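PDB 6HDY: 2-hydroxyisobutyryl-CoA synthetase from Aquincola tertiaricarbonis, which belongs to the ANL clan of AMP-binding enzymes and combines a large AMP-binding part with a smaller C-terminal domain. Local coordinates for residues 49-54 with 80-85; 70-75 with 91-96; 411-416 with 448-453. One frame throughout, in Å; residues are numbered along the deposited sequence.

Contacts 1 and 2 are neighbours in the N-terminal helical region, with centres about 16 Å apart, and their segments alternate along the chain: 49-54, 70-75, 80-85, 91-96. Helices 43-64 and 66-74 are each paired with a later loop, and the two contacts touch where Gln81 NE2 packs 3.5 Å from Arg91 NH2. Contact 2 lies towards the ligand 8LQ, but the side chain of Val95 is still about 13 Å from it, so contact 2 does not line the pocket. Contact 3 belongs to the C-terminal domain. Its centre is about 49 Å from that of contact 1 and about 43 Å from that of contact 2, and it touches neither.

Contact 1 (49-54 with 80-85); sequences AILGRL and SQLKSL
Leu51 and Leu82 pass antiparallel to one another, and Leu51 CD1 meets Leu82 CD2 at 3.7 Å in the tightest part of this contact. With CG anti to the backbone N (chi1 166°), the fork of Leu51 is carried out toward the loop and packs on its backbone as well: CD1 lies 3.7 Å from Ser84 C, while CD2 sits 3.9 Å from Ser84 CA. Next to it, Leu54 crosses Leu85 at about a right angle, CD2 to CD2 at 3.8 Å, and Leu82 CD1 lies 3.7 Å from Leu54 O. Branched side chains suit Leu51 and Leu82, whose two methyls meet different partners; Tyr305 and Phe88 continue the apolar core. At the looser margin Ile50 CG2 only approaches Leu85 CD2, at 4.5 Å. On the solvent side Lys83 starts its side chain away from the helix and is exposed, a natural place for a charged, flexible residue, and no hydrogen bond joins the two segments. Ser84 also starts away, leaving OG to accept from Asp87 N. The arrangement is a helix packed by leucines against the loop leading into the next helix but one, with Ser84 as N-cap of helix 85-91, in the helical N-terminal region of this AMP-binding enzyme.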
# COMPACT_ATOMS: atom_id res chain seq x y z
N ALA A 49 28.59 -25.20 -0.91
CA ALA A 49 27.22 -25.36 -1.36
C ALA A 49 26.76 -24.13 -2.15
O ALA A 49 26.05 -24.29 -3.13
CB ALA A 49 26.31 -25.61 -0.16
N ILE A 50 27.24 -22.91 -1.78
CA ILE A 50 26.94 -21.65 -2.49
C ILE A 50 27.45 -21.75 -3.92
O ILE A 50 26.69 -21.46 -4.84
CB ILE A 50 27.49 -20.40 -1.74
CG1 ILE A 50 26.64 -20.11 -0.50
CG2 ILE A 50 27.58 -19.17 -2.66
CD1 ILE A 50 27.35 -19.35 0.59
N LEU A 51 28.69 -22.24 -4.11
CA LEU A 51 29.31 -22.46 -5.42
C LEU A 51 28.49 -23.46 -6.22
O LEU A 51 28.29 -23.26 -7.42
CB LEU A 51 30.77 -22.94 -5.25
CG LEU A 51 31.49 -23.52 -6.49
CD1 LEU A 51 31.65 -22.47 -7.60
CD2 LEU A 51 32.83 -24.15 -6.11
N GLY A 52 28.01 -24.52 -5.55
CA GLY A 52 27.15 -25.55 -6.13
C GLY A 52 25.86 -24.94 -6.66
O GLY A 52 25.47 -25.20 -7.80
N ARG A 53 25.24 -24.08 -5.84
CA ARG A 53 24.01 -23.37 -6.20
C ARG A 53 24.26 -22.39 -7.36
O ARG A 53 23.42 -22.26 -8.25
CB ARG A 53 23.44 -22.61 -4.98
CG ARG A 53 22.16 -21.80 -5.29
CD ARG A 53 21.01 -22.61 -5.89
NE ARG A 53 20.71 -23.81 -5.10
CZ ARG A 53 19.98 -23.80 -4.00
NH1 ARG A 53 19.41 -22.68 -3.57
NH2 ARG A 53 19.78 -24.92 -3.32
N LEU A 54 25.39 -21.68 -7.29
CA LEU A 54 25.87 -20.69 -8.26
C LEU A 54 25.92 -21.32 -9.64
O LEU A 54 25.50 -20.70 -10.61
CB LEU A 54 27.26 -20.19 -7.81
CG LEU A 54 27.49 -18.70 -7.52
CD1 LEU A 54 26.22 -17.91 -7.24
CD2 LEU A 54 28.53 -18.50 -6.43
N SER A 80 29.99 -23.73 -17.39
CA SER A 80 30.89 -24.84 -17.10
C SER A 80 32.28 -24.37 -16.62
O SER A 80 33.06 -25.18 -16.12
CB SER A 80 31.06 -25.72 -18.33
OG SER A 80 31.73 -25.03 -19.37
N GLN A 81 32.59 -23.06 -16.81
CA GLN A 81 33.86 -22.44 -16.41
C GLN A 81 33.79 -21.93 -14.97
O GLN A 81 34.80 -21.48 -14.43
CB GLN A 81 34.26 -21.30 -17.37
CG GLN A 81 34.49 -21.74 -18.82
CD GLN A 81 34.64 -20.52 -19.69
OE1 GLN A 81 33.69 -19.81 -19.96
NE2 GLN A 81 35.85 -20.23 -20.13
N LEU A 82 32.60 -22.00 -14.35
CA LEU A 82 32.41 -21.62 -12.95
C LEU A 82 32.86 -22.85 -12.14
O LEU A 82 32.08 -23.80 -11.97
CB LEU A 82 30.93 -21.30 -12.67
CG LEU A 82 30.59 -20.17 -11.71
CD1 LEU A 82 29.12 -20.21 -11.33
CD2 LEU A 82 31.47 -20.17 -10.45
N LYS A 83 34.14 -22.88 -11.72
CA LYS A 83 34.70 -24.03 -11.00
C LYS A 83 35.18 -23.69 -9.59
O LYS A 83 35.64 -24.57 -8.87
CB LYS A 83 35.80 -24.71 -11.83
CG LYS A 83 35.30 -25.32 -13.14
CD LYS A 83 36.39 -26.15 -13.78
CE LYS A 83 36.04 -26.68 -15.14
NZ LYS A 83 37.12 -27.59 -15.64
N SER A 84 35.02 -22.41 -9.19
CA SER A 84 35.37 -21.85 -7.88
C SER A 84 34.77 -20.44 -7.74
O SER A 84 34.36 -19.85 -8.74
CB SER A 84 36.89 -21.79 -7.69
OG SER A 84 37.50 -20.85 -8.55
N LEU A 85 34.77 -19.88 -6.51
CA LEU A 85 34.29 -18.53 -6.22
C LEU A 85 35.20 -17.48 -6.88
O LEU A 85 34.75 -16.37 -7.19
CB LEU A 85 34.18 -18.30 -4.70
CG LEU A 85 33.13 -19.17 -3.95
CD1 LEU A 85 33.26 -18.98 -2.44
CD2 LEU A 85 31.71 -18.88 -4.41

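Contact 2 (70-75 with 91-96). With SO4 (sulfate ion), chain D.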
# COMPACT_ATOMS: atom_id res chain seq x y z
N ARG A 70 23.58 -13.66 -23.95
CA ARG A 70 24.25 -12.64 -24.77
C ARG A 70 25.40 -11.96 -24.03
O ARG A 70 26.48 -11.79 -24.61
CB ARG A 70 23.26 -11.56 -25.24
CG ARG A 70 22.56 -11.90 -26.55
CD ARG A 70 21.68 -10.75 -27.02
NE ARG A 70 20.64 -10.41 -26.04
CZ ARG A 70 19.42 -10.94 -26.03
NH1 ARG A 70 19.06 -11.83 -26.96
NH2 ARG A 70 18.54 -10.58 -25.11
N LYS A 71 25.16 -11.55 -22.77
CA LYS A 71 26.12 -10.84 -21.93
C LYS A 71 27.33 -11.70 -21.63
O LYS A 71 28.46 -11.23 -21.76
CB LYS A 71 25.47 -10.33 -20.63
CG LYS A 71 26.31 -9.27 -19.93
CD LYS A 71 25.84 -8.97 -18.51
CE LYS A 71 26.15 -7.55 -18.08
NZ LYS A 71 27.50 -7.09 -18.51
N TRP A 72 27.08 -12.95 -21.23
CA TRP A 72 28.14 -13.91 -20.89
C TRP A 72 28.97 -14.29 -22.07
O TRP A 72 30.20 -14.33 -21.93
CB TRP A 72 27.59 -15.13 -20.17
CG TRP A 72 27.01 -14.80 -18.82
CD1 TRP A 72 27.13 -13.63 -18.13
CD2 TRP A 72 26.17 -15.65 -18.03
NE1 TRP A 72 26.47 -13.71 -16.94
CE2 TRP A 72 25.84 -14.93 -16.86
CE3 TRP A 72 25.67 -16.95 -18.20
CZ2 TRP A 72 25.06 -15.49 -15.84
CZ3 TRP A 72 24.85 -17.48 -17.21
CH2 TRP A 72 24.57 -16.76 -16.05
N GLU A 73 28.34 -14.50 -23.24
CA GLU A 73 29.06 -14.84 -24.49
C GLU A 73 30.02 -13.70 -24.88
O GLU A 73 31.16 -13.98 -25.28
CB GLU A 73 28.07 -15.12 -25.63
CG GLU A 73 27.44 -16.51 -25.61
CD GLU A 73 26.31 -16.74 -26.60
OE1 GLU A 73 25.81 -17.89 -26.68
OE2 GLU A 73 25.90 -15.78 -27.28
N GLU A 74 29.58 -12.44 -24.71
CA GLU A 74 30.33 -11.22 -24.97
C GLU A 74 31.58 -11.11 -24.07
O GLU A 74 32.64 -10.68 -24.56
CB GLU A 74 29.40 -9.98 -24.83
CG GLU A 74 30.03 -8.62 -25.12
CD GLU A 74 30.73 -8.46 -26.46
OE1 GLU A 74 30.02 -8.31 -27.48
OE2 GLU A 74 31.98 -8.48 -26.47
N ALA A 75 31.48 -11.54 -22.79
CA ALA A 75 32.59 -11.53 -21.83
C ALA A 75 33.43 -12.82 -21.83
O ALA A 75 34.37 -12.95 -21.03
CB ALA A 75 32.09 -11.24 -20.43
N ARG A 91 35.56 -14.13 -14.07
CA ARG A 91 34.99 -14.46 -15.38
C ARG A 91 33.60 -13.90 -15.64
O ARG A 91 33.31 -13.54 -16.79
CB ARG A 91 34.98 -15.99 -15.61
CG ARG A 91 36.32 -16.67 -15.46
CD ARG A 91 36.17 -18.18 -15.54
NE ARG A 91 37.46 -18.86 -15.44
CZ ARG A 91 38.27 -19.11 -16.47
NH1 ARG A 91 39.42 -19.73 -16.28
NH2 ARG A 91 37.92 -18.73 -17.70
N VAL A 92 32.75 -13.86 -14.61
CA VAL A 92 31.37 -13.40 -14.74
C VAL A 92 31.29 -11.86 -14.74
O VAL A 92 31.64 -11.22 -13.74
CB VAL A 92 30.40 -14.05 -13.71
CG1 VAL A 92 28.95 -13.66 -13.97
CG2 VAL A 92 30.55 -15.57 -13.69
N PRO A 93 30.84 -11.24 -15.87
CA PRO A 93 30.72 -9.77 -15.90
C PRO A 93 29.59 -9.29 -14.98
O PRO A 93 28.56 -9.96 -14.87
CB PRO A 93 30.39 -9.48 -17.37
CG PRO A 93 29.69 -10.70 -17.84
CD PRO A 93 30.36 -11.85 -17.13
N VAL A 94 29.80 -8.15 -14.31
CA VAL A 94 28.76 -7.58 -13.45
C VAL A 94 27.61 -7.01 -14.29
O VAL A 94 27.82 -6.50 -15.39
CB VAL A 94 29.27 -6.53 -12.43
CG1 VAL A 94 30.20 -7.15 -11.41
CG2 VAL A 94 29.92 -5.32 -13.12
N VAL A 95 26.41 -7.07 -13.74
CA VAL A 95 25.22 -6.48 -14.35
C VAL A 95 25.11 -5.06 -13.78
O VAL A 95 25.29 -4.88 -12.58
CB VAL A 95 23.95 -7.29 -14.04
CG1 VAL A 95 22.70 -6.57 -14.58
CG2 VAL A 95 24.06 -8.71 -14.59
N LYS A 96 24.86 -4.08 -14.64
CA LYS A 96 24.63 -2.69 -14.26
C LYS A 96 23.12 -2.40 -14.38
O LYS A 96 22.43 -3.04 -15.18
CB LYS A 96 25.43 -1.74 -15.16
CG LYS A 96 26.94 -1.74 -14.90
CD LYS A 96 27.68 -0.95 -15.96
CE LYS A 96 29.16 -0.78 -15.66
NZ LYS A 96 29.88 -0.13 -16.79
S SO4 D . 19.48 -7.16 -24.01
O1 SO4 D . 18.38 -8.04 -23.56
O2 SO4 D . 19.02 -6.24 -25.06
O3 SO4 D . 20.57 -8.01 -24.53
O4 SO4 D . 20.02 -6.34 -22.91
O HOH W 1 26.25 -11.47 -14.83
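In the helical N-terminal region of this AMP-binding enzyme, Lys71 and Trp72 of helix 66-74, and Ala75 next to it, rest on Pro93 and its neighbours in the extended linker that leads from helix 85-91 to helix 97-106. Pro93 is the central wedge. Its CG touches Ala75 CB at 3.6 Å, and its CD lies 3.8 Å from Trp72 CD1, the proline crossing the indole at about a right angle. Alanine suits its place because a single methyl lets the proline ring come close, and proline is compact and rigid in an extended linker. Beside it, Val92 runs in the same sense as Trp72 and brings CG1 to 3.9 Å from Trp72 NE1. The indole is otherwise enclosed by aromatic and helix 43-64 neighbours, including Phe77, which it meets edge-to-face. Trp72 NE1 donates to a water O at 3.1 Å, in the plane of the ring, and that water donates to Pro93 O at 2.8 Å. Lys71 passes antiparallel to Pro93; a bend at the end of the chain (chi4 -41°) places NZ 3.2 Å from Val94 O in a weak hydrogen bond. NZ also has a long, weak ion pair with Asp99. On another side of the helix, Arg70 takes up a sulfate, probably from the crystallisation liquor: NE donates to its O3 at 2.8 Å and NH2 to O1, while Ser103 OG also binds the ion and Asp112 pairs with NH2. Apolar packing around Pro93 is thus supplemented by directional links: the water satisfies the buried indole N-H and ties it to the linker carbonyl, whereas the weak lysine bond probably adds less.

Contact 3 (411-416 with 448-453)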
# COMPACT_ATOMS: atom_id res chain seq x y z
N ASP A 411 35.71 24.79 -2.95
CA ASP A 411 36.73 25.13 -1.95
C ASP A 411 36.21 24.90 -0.53
O ASP A 411 36.99 24.52 0.36
CB ASP A 411 37.19 26.58 -2.14
CG ASP A 411 38.01 26.82 -3.40
OD1 ASP A 411 38.92 26.00 -3.68
OD2 ASP A 411 37.77 27.84 -4.09
N GLU A 412 34.90 25.11 -0.31
CA GLU A 412 34.25 24.96 0.99
C GLU A 412 32.94 24.19 0.89
O GLU A 412 32.34 24.10 -0.18
CB GLU A 412 33.99 26.33 1.68
CG GLU A 412 35.00 27.45 1.40
CD GLU A 412 34.41 28.65 0.68
OE1 GLU A 412 34.00 28.51 -0.49
OE2 GLU A 412 34.35 29.74 1.31
N LEU A 413 32.48 23.69 2.03
CA LEU A 413 31.23 22.98 2.19
C LEU A 413 30.14 23.95 2.65
O LEU A 413 30.29 24.58 3.69
CB LEU A 413 31.41 21.84 3.21
CG LEU A 413 30.15 21.03 3.60
CD1 LEU A 413 29.52 20.34 2.39
CD2 LEU A 413 30.46 20.02 4.67
N LEU A 414 29.04 24.08 1.88
CA LEU A 414 27.92 24.96 2.24
C LEU A 414 26.82 24.11 2.89
O LEU A 414 26.33 23.14 2.28
CB LEU A 414 27.36 25.75 1.02
CG LEU A 414 28.31 26.64 0.20
CD1 LEU A 414 27.56 27.36 -0.89
CD2 LEU A 414 29.04 27.67 1.08
N LEU A 415 26.45 24.46 4.13
CA LEU A 415 25.41 23.75 4.89
C LEU A 415 24.32 24.69 5.36
O LEU A 415 24.61 25.82 5.75
CB LEU A 415 26.01 23.00 6.10
CG LEU A 415 27.10 21.92 5.85
CD1 LEU A 415 27.64 21.38 7.18
CD2 LEU A 415 26.55 20.74 4.99
N ARG A 416 23.05 24.24 5.27
CA ARG A 416 21.87 24.94 5.76
C ARG A 416 21.44 24.04 6.91
O ARG A 416 21.04 22.90 6.67
CB ARG A 416 20.74 25.06 4.71
CG ARG A 416 21.12 25.88 3.45
CD ARG A 416 19.87 26.29 2.67
NE ARG A 416 19.37 27.57 3.16
CZ ARG A 416 18.13 28.03 3.01
NH1 ARG A 416 17.21 27.31 2.37
NH2 ARG A 416 17.79 29.22 3.50
N VAL A 448 37.69 19.87 6.20
CA VAL A 448 37.32 20.81 5.15
C VAL A 448 36.59 22.02 5.74
O VAL A 448 35.92 21.88 6.75
CB VAL A 448 36.53 20.03 4.05
CG1 VAL A 448 35.16 20.62 3.73
CG2 VAL A 448 37.37 19.86 2.80
N ARG A 449 36.74 23.21 5.12
CA ARG A 449 36.06 24.44 5.54
C ARG A 449 34.55 24.25 5.34
O ARG A 449 34.13 23.80 4.27
CB ARG A 449 36.60 25.68 4.77
CG ARG A 449 35.81 26.99 4.97
CD ARG A 449 36.09 27.74 6.27
NE ARG A 449 35.15 28.85 6.46
CZ ARG A 449 34.28 28.95 7.47
NH1 ARG A 449 34.23 28.01 8.40
NH2 ARG A 449 33.47 29.99 7.55
N ALA A 450 33.76 24.54 6.38
CA ALA A 450 32.32 24.39 6.31
C ALA A 450 31.61 25.68 6.70
O ALA A 450 31.72 26.12 7.84
CB ALA A 450 31.87 23.24 7.19
N LYS A 451 30.93 26.31 5.73
CA LYS A 451 30.10 27.49 5.93
C LYS A 451 28.69 27.01 6.33
O LYS A 451 28.09 26.20 5.61
CB LYS A 451 30.03 28.34 4.66
CG LYS A 451 31.19 29.31 4.49
CD LYS A 451 31.02 30.16 3.23
CE LYS A 451 31.98 31.32 3.20
NZ LYS A 451 31.89 32.07 1.93
N VAL A 452 28.17 27.48 7.48
CA VAL A 452 26.85 27.12 7.99
C VAL A 452 25.90 28.32 7.96
O VAL A 452 26.22 29.38 8.49
CB VAL A 452 26.90 26.48 9.41
CG1 VAL A 452 25.50 26.10 9.91
CG2 VAL A 452 27.82 25.27 9.46
N GLU A 453 24.73 28.15 7.36
CA GLU A 453 23.66 29.13 7.39
C GLU A 453 22.57 28.47 8.26
O GLU A 453 22.21 27.32 7.99
CB GLU A 453 23.10 29.43 5.98
CG GLU A 453 22.05 30.53 5.99
CD GLU A 453 21.00 30.53 4.89
OE1 GLU A 453 20.25 31.52 4.79
OE2 GLU A 453 20.92 29.53 4.14
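Arg416 carries CG anti to the carbonyl carbon (chi1 -63°) and bends at chi3 (89°), which places NE, while Glu453 carries CG anti to the backbone N (chi1 -176°); the two chains run alongside in the same sense from adjacent parallel strands. Those strands, 413-419 and 450-454, belong to the mixed sheet of the C-terminal domain and form a beta-alpha-beta crossover in which helix 428-446 packs on the face of Leu413, Leu415, Ala450 and Val452. Four backbone hydrogen bonds, all 2.8 Å, join them: Leu413 N to Arg449 O, Lys451 N to Leu413 O, Leu415 N to Lys451 O and Glu453 N to Leu415 O. Apolar residues fit this helix-covered face, with Ala450 the small one beside Leu413. The other face, towards helix 474-486, mixes charge with aliphatic chain. There Leu414 CD2 lies 3.8 Å from both CB and CD of Lys451, whose long chain is largely hydrophobic. Lys451 NZ hydrogen-bonds Asn481 OD1 and makes a salt bridge with Glu412 OE2 at 3.4 Å. Farther along the strands, Arg416 NE meets Glu453 OE2 at 2.7 Å in a salt bridge, NE on the syn side of OE2 but 27° out of the carboxylate plane; Arg416 NH2 adds a weak bond to OE2 at 3.2 Å.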